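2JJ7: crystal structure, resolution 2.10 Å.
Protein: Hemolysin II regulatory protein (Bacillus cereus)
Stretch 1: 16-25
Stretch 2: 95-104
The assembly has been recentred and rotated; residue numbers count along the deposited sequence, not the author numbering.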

ATOM      1  N   ALA B  16      16.074 -17.258 -11.360  1.00 37.39           N
ATOM      2  CA  ALA B  16      14.655 -17.081 -11.599  1.00 36.39           C
ATOM      3  C   ALA B  16      14.042 -16.140 -10.543  1.00 36.55           C
ATOM      4  O   ALA B  16      13.291 -15.240 -10.884  1.00 35.96           O
ATOM      5  CB  ALA B  16      13.969 -18.414 -11.609  1.00 34.72           C
ATOM      6  N   LYS B  17      14.369 -16.353  -9.270  1.00 36.78           N
ATOM      7  CA  LYS B  17      13.999 -15.410  -8.198  1.00 35.96           C
ATOM      8  C   LYS B  17      14.386 -13.979  -8.581  1.00 37.47           C
ATOM      9  O   LYS B  17      13.553 -13.072  -8.534  1.00 37.65           O
ATOM     10  CB  LYS B  17      14.697 -15.792  -6.884  1.00 35.79           C
ATOM     11  CG  LYS B  17      14.361 -14.903  -5.689  1.00 33.34           C
ATOM     12  CD  LYS B  17      15.304 -15.140  -4.514  1.00 29.97           C
ATOM     13  CE  LYS B  17      14.658 -14.716  -3.216  1.00 37.61           C
ATOM     14  NZ  LYS B  17      15.587 -14.789  -2.031  1.00 38.21           N
ATOM     15  N   LYS B  18      15.650 -13.791  -8.968  1.00 38.02           N
ATOM     16  CA  LYS B  18      16.172 -12.484  -9.346  1.00 39.26           C
ATOM     17  C   LYS B  18      15.402 -11.866 -10.514  1.00 39.32           C
ATOM     18  O   LYS B  18      14.962 -10.718 -10.439  1.00 39.67           O
ATOM     19  CB  LYS B  18      17.659 -12.573  -9.705  1.00 39.47           C
ATOM     20  CG  LYS B  18      18.283 -11.198  -9.977  1.00 42.87           C
ATOM     21  CD  LYS B  18      19.704 -11.280 -10.496  1.00 47.32           C
ATOM     22  CE  LYS B  18      20.242  -9.891 -10.797  1.00 47.59           C
ATOM     23  NZ  LYS B  18      21.730  -9.873 -10.880  1.00 54.73           N
ATOM     24  N   LYS B  19      15.234 -12.643 -11.579  1.00 37.83           N
ATOM     25  CA  LYS B  19      14.634 -12.156 -12.819  1.00 37.11           C
ATOM     26  C   LYS B  19      13.129 -11.928 -12.725  1.00 37.61           C
ATOM     27  O   LYS B  19      12.636 -10.877 -13.131  1.00 38.13           O
ATOM     28  CB  LYS B  19      15.005 -13.078 -13.985  1.00 37.59           C
ATOM     29  CG  LYS B  19      16.449 -12.898 -14.468  1.00 35.93           C
ATOM     30  CD  LYS B  19      16.557 -11.606 -15.284  1.00 43.51           C
ATOM     31  CE  LYS B  19      17.981 -11.125 -15.404  1.00 46.48           C
ATOM     32  NZ  LYS B  19      18.027  -9.744 -15.952  1.00 49.94           N
ATOM     33  N   PHE B  20      12.404 -12.906 -12.186  1.00 38.53           N
ATOM     34  CA  PHE B  20      10.994 -12.715 -11.823  1.00 37.08           C
ATOM     35  C   PHE B  20      10.786 -11.486 -10.945  1.00 36.34           C
ATOM     36  O   PHE B  20       9.840 -10.734 -11.156  1.00 35.98           O
ATOM     37  CB  PHE B  20      10.443 -13.932 -11.083  1.00 37.90           C
ATOM     38  CG  PHE B  20      10.057 -15.079 -11.981  1.00 36.96           C
ATOM     39  CD1 PHE B  20       9.228 -14.877 -13.084  1.00 38.06           C
ATOM     40  CD2 PHE B  20      10.485 -16.371 -11.691  1.00 34.81           C
ATOM     41  CE1 PHE B  20       8.861 -15.950 -13.916  1.00 38.55           C
ATOM     42  CE2 PHE B  20      10.115 -17.454 -12.512  1.00 38.56           C
ATOM     43  CZ  PHE B  20       9.307 -17.242 -13.621  1.00 37.56           C
ATOM     44  N   GLY B  21      11.658 -11.292  -9.957  1.00 36.45           N
ATOM     45  CA  GLY B  21      11.561 -10.141  -9.045  1.00 37.54           C
ATOM     46  C   GLY B  21      11.750  -8.803  -9.750  1.00 39.41           C
ATOM     47  O   GLY B  21      11.128  -7.805  -9.391  1.00 39.61           O
ATOM     48  N   GLU B  22      12.618  -8.797 -10.759  1.00 39.52           N
ATOM     49  CA  GLU B  22      12.914  -7.599 -11.522  1.00 41.34           C
ATOM     50  C   GLU B  22      11.806  -7.210 -12.495  1.00 41.34           C
ATOM     51  O   GLU B  22      11.501  -6.026 -12.633  1.00 43.09           O
ATOM     52  CB  GLU B  22      14.223  -7.766 -12.289  1.00 40.12           C
ATOM     53  CG  GLU B  22      15.475  -7.543 -11.458  1.00 44.21           C
ATOM     54  CD  GLU B  22      16.734  -7.967 -12.190  1.00 49.93           C
ATOM     55  OE1 GLU B  22      16.639  -8.308 -13.392  1.00 46.78           O
ATOM     56  OE2 GLU B  22      17.817  -7.954 -11.565  1.00 53.25           O
ATOM     57  N   ARG B  23      11.202  -8.194 -13.153  1.00 41.36           N
ATOM     58  CA  ARG B  23      10.329  -7.920 -14.300  1.00 42.83           C
ATOM     59  C   ARG B  23       8.936  -8.520 -14.196  1.00 42.04           C
ATOM     60  O   ARG B  23       8.123  -8.366 -15.109  1.00 43.13           O
ATOM     61  CB  ARG B  23      10.985  -8.399 -15.598  1.00 42.64           C
ATOM     62  CG  ARG B  23      11.920  -7.392 -16.227  1.00 50.31           C
ATOM     63  CD  ARG B  23      12.362  -7.861 -17.596  1.00 65.00           C
ATOM     64  NE  ARG B  23      13.366  -6.977 -18.185  1.00 73.82           N
ATOM     65  CZ  ARG B  23      14.217  -7.340 -19.143  1.00 77.59           C
ATOM     66  NH1 ARG B  23      14.205  -8.577 -19.631  1.00 76.95           N
ATOM     67  NH2 ARG B  23      15.094  -6.463 -19.612  1.00 79.36           N
ATOM     68  N   GLY B  24       8.659  -9.210 -13.097  1.00 40.53           N
ATOM     69  CA  GLY B  24       7.348  -9.815 -12.907  1.00 41.20           C
ATOM     70  C   GLY B  24       7.245 -11.135 -13.647  1.00 41.67           C
ATOM     71  O   GLY B  24       8.130 -11.489 -14.425  1.00 41.24           O
ATOM     72  N   TYR B  25       6.162 -11.867 -13.402  1.00 42.08           N
ATOM     73  CA  TYR B  25       5.940 -13.161 -14.056  1.00 41.21           C
ATOM     74  C   TYR B  25       5.884 -13.054 -15.578  1.00 41.67           C
ATOM     75  O   TYR B  25       6.548 -13.819 -16.281  1.00 40.50           O
ATOM     76  CB  TYR B  25       4.658 -13.839 -13.537  1.00 41.32           C
ATOM     77  CG  TYR B  25       4.423 -15.178 -14.190  1.00 38.75           C
ATOM     78  CD1 TYR B  25       5.148 -16.303 -13.791  1.00 38.80           C
ATOM     79  CD2 TYR B  25       3.524 -15.315 -15.243  1.00 37.28           C
ATOM     80  CE1 TYR B  25       4.968 -17.532 -14.404  1.00 34.37           C
ATOM     81  CE2 TYR B  25       3.337 -16.547 -15.866  1.00 38.56           C
ATOM     82  CZ  TYR B  25       4.064 -17.649 -15.436  1.00 33.88           C
ATOM     83  OH  TYR B  25       3.887 -18.870 -16.040  1.00 38.01           O
ATOM     84  N   LYS B  95      12.595  -9.012   4.087  1.00 39.76           N
ATOM     85  CA  LYS B  95      13.941  -8.484   4.198  1.00 40.18           C
ATOM     86  C   LYS B  95      14.915  -9.465   3.562  1.00 37.87           C
ATOM     87  O   LYS B  95      15.786  -9.064   2.813  1.00 36.21           O
ATOM     88  CB  LYS B  95      14.312  -8.277   5.661  1.00 39.79           C
ATOM     89  CG  LYS B  95      15.129  -7.024   5.923  1.00 46.96           C
ATOM     90  CD  LYS B  95      15.770  -7.014   7.318  1.00 43.97           C
ATOM     91  CE  LYS B  95      14.784  -7.429   8.410  1.00 43.63           C
ATOM     92  NZ  LYS B  95      15.283  -7.130   9.789  1.00 49.47           N
ATOM     93  N   GLU B  96      14.742 -10.748   3.866  1.00 39.65           N
ATOM     94  CA  GLU B  96      15.638 -11.806   3.389  1.00 41.38           C
ATOM     95  C   GLU B  96      15.314 -12.185   1.943  1.00 40.02           C
ATOM     96  O   GLU B  96      16.186 -12.631   1.193  1.00 37.76           O
ATOM     97  CB  GLU B  96      15.524 -13.046   4.289  1.00 42.62           C
ATOM     98  CG  GLU B  96      15.967 -12.839   5.757  1.00 47.61           C
ATOM     99  CD  GLU B  96      15.579 -13.999   6.698  1.00 55.39           C
ATOM    100  OE1 GLU B  96      14.641 -14.767   6.378  1.00 63.35           O
ATOM    101  OE2 GLU B  96      16.202 -14.128   7.779  1.00 59.30           O
ATOM    102  N   ASN B  97      14.050 -12.000   1.557  1.00 39.16           N
ATOM    103  CA  ASN B  97      13.584 -12.400   0.230  1.00 37.28           C
ATOM    104  C   ASN B  97      12.766 -11.324  -0.468  1.00 37.31           C
ATOM    105  O   ASN B  97      11.557 -11.507  -0.659  1.00 36.20           O
ATOM    106  CB  ASN B  97      12.740 -13.660   0.358  1.00 37.11           C
ATOM    107  CG  ASN B  97      13.495 -14.790   0.991  1.00 34.86           C
ATOM    108  OD1 ASN B  97      14.200 -15.524   0.314  1.00 41.00           O
ATOM    109  ND2 ASN B  97      13.341 -14.947   2.302  1.00 36.66           N
ATOM    110  N   PRO B  98      13.414 -10.199  -0.848  1.00 37.06           N
ATOM    111  CA  PRO B  98      12.641  -9.057  -1.368  1.00 35.03           C
ATOM    112  C   PRO B  98      11.750  -9.392  -2.573  1.00 36.79           C
ATOM    113  O   PRO B  98      10.640  -8.856  -2.686  1.00 35.70           O
ATOM    114  CB  PRO B  98      13.714  -8.016  -1.733  1.00 36.21           C
ATOM    115  CG  PRO B  98      15.068  -8.729  -1.607  1.00 37.19           C
ATOM    116  CD  PRO B  98      14.850  -9.879  -0.673  1.00 35.70           C
ATOM    117  N   GLU B  99      12.217 -10.293  -3.442  1.00 35.14           N
ATOM    118  CA  GLU B  99      11.487 -10.658  -4.657  1.00 37.03           C
ATOM    119  C   GLU B  99      10.130 -11.292  -4.356  1.00 36.59           C
ATOM    120  O   GLU B  99       9.170 -11.098  -5.107  1.00 37.98           O
ATOM    121  CB  GLU B  99      12.324 -11.608  -5.526  1.00 34.38           C
ATOM    122  CG  GLU B  99      13.545 -10.957  -6.107  1.00 33.24           C
ATOM    123  CD  GLU B  99      14.768 -11.033  -5.208  1.00 40.40           C
ATOM    124  OE1 GLU B  99      14.684 -11.539  -4.058  1.00 38.29           O
ATOM    125  OE2 GLU B  99      15.834 -10.594  -5.676  1.00 39.03           O
ATOM    126  N   ILE B 100      10.073 -12.067  -3.272  1.00 36.71           N
ATOM    127  CA  ILE B 100       8.838 -12.712  -2.839  1.00 37.50           C
ATOM    128  C   ILE B 100       7.824 -11.631  -2.429  1.00 37.79           C
ATOM    129  O   ILE B 100       6.618 -11.785  -2.635  1.00 40.53           O
ATOM    130  CB  ILE B 100       9.110 -13.747  -1.696  1.00 38.51           C
ATOM    131  CG1 ILE B 100       9.966 -14.952  -2.187  1.00 35.43           C
ATOM    132  CG2 ILE B 100       7.808 -14.230  -1.057  1.00 40.34           C
ATOM    133  CD1 ILE B 100       9.343 -15.817  -3.359  1.00 31.76           C
ATOM    134  N   GLY B 101       8.312 -10.532  -1.862  1.00 37.39           N
ATOM    135  CA  GLY B 101       7.452  -9.396  -1.553  1.00 37.07           C
ATOM    136  C   GLY B 101       6.745  -8.887  -2.799  1.00 37.98           C
ATOM    137  O   GLY B 101       5.510  -8.812  -2.857  1.00 38.93           O
ATOM    138  N   THR B 102       7.541  -8.552  -3.806  1.00 36.24           N
ATOM    139  CA  THR B 102       7.042  -8.038  -5.077  1.00 36.90           C
ATOM    140  C   THR B 102       6.085  -9.035  -5.729  1.00 36.64           C
ATOM    141  O   THR B 102       4.989  -8.662  -6.138  1.00 36.16           O
ATOM    142  CB  THR B 102       8.219  -7.755  -6.045  1.00 37.67           C
ATOM    143  OG1 THR B 102       8.931  -6.602  -5.585  1.00 37.38           O
ATOM    144  CG2 THR B 102       7.725  -7.515  -7.476  1.00 38.69           C
ATOM    145  N   LEU B 103       6.490 -10.302  -5.790  1.00 35.91           N
ATOM    146  CA  LEU B 103       5.703 -11.316  -6.488  1.00 35.83           C
ATOM    147  C   LEU B 103       4.411 -11.638  -5.760  1.00 37.07           C
ATOM    148  O   LEU B 103       3.357 -11.765  -6.402  1.00 36.07           O
ATOM    149  CB  LEU B 103       6.523 -12.592  -6.719  1.00 35.91           C
ATOM    150  CG  LEU B 103       7.785 -12.418  -7.560  1.00 39.04           C
ATOM    151  CD1 LEU B 103       8.554 -13.742  -7.637  1.00 33.99           C
ATOM    152  CD2 LEU B 103       7.450 -11.870  -8.955  1.00 34.45           C
ATOM    153  N   ALA B 104       4.487 -11.771  -4.430  1.00 36.57           N
ATOM    154  CA  ALA B 104       3.283 -12.023  -3.644  1.00 36.58           C
ATOM    155  C   ALA B 104       2.360 -10.831  -3.699  1.00 35.32           C
ATOM    156  O   ALA B 104       1.158 -11.013  -3.777  1.00 36.38           O
ATOM    157  CB  ALA B 104       3.599 -12.379  -2.185  1.00 36.55           C
TER
HETATM  158  O   HOH W   1      16.798 -12.283  -2.618  1.00 38.20           O
HETATM  159  O   HOH W   2      11.577  -7.606  -6.343  1.00 37.70           O

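Two helices of one chain, 16-23 and 98-104, cross at 45° in a close contact that pivots on a glycine and joins a polar cluster around Lys-17 to an apolar patch around Leu-103. The helix axes approach to 8.6 Å, and the closest CA pair across the stretches is Gly-21 CA and Glu-99 CA, 4.4 Å apart. Gly-21 has no side chain, which leaves room for Glu-99: its CG sits 3.6 Å from Gly-21 CA and 3.2 Å from Lys-17 O, and an ideal CB on Gly-21 would stand only 2.2 Å from that same Glu-99 CG, a clash. Lys-17 O accepts the helical hydrogen bond from Gly-21 N (3.0 Å), and Glu-99 CG packs against it without bonding.

The Lys-17 side chain, all-trans, starts sideways to the other stretch, and its end comes nearer. Its NZ donates a 2.8 Å hydrogen bond to Asn-97 OD1, the sole direct hydrogen bond between the stretches. Asn-97 occupies the N-cap position of helix 98-104, but its side chain makes no capping bond; its side-chain amide oxygen, OD1, accepts from the lysine. Glu-99, with chi1 m and chi2 p, brings OE1 to 3.9 Å from Lys-17 NZ, a long salt bridge. Water 1 supplements it, accepting from Lys-17 NZ (2.8 Å) and donating to Glu-99 OE1 (2.7 Å).

Further along, Leu-103 CD2 packs 3.4 Å from Phe-20 O, and its CD1 lies 3.9 Å from Phe-20 CB; the end of the Phe-20 side chain leads away, so the leucine meets the base of that residue rather than its ring. The CA-to-CB bond of Thr-102 points toward the first stretch, with CG2 3.9 Å from Gly-21 O. Water 2 links the same residues, donating to Gly-21 O (3.1 Å) and lying 2.9 Å from Thr-102 OG1.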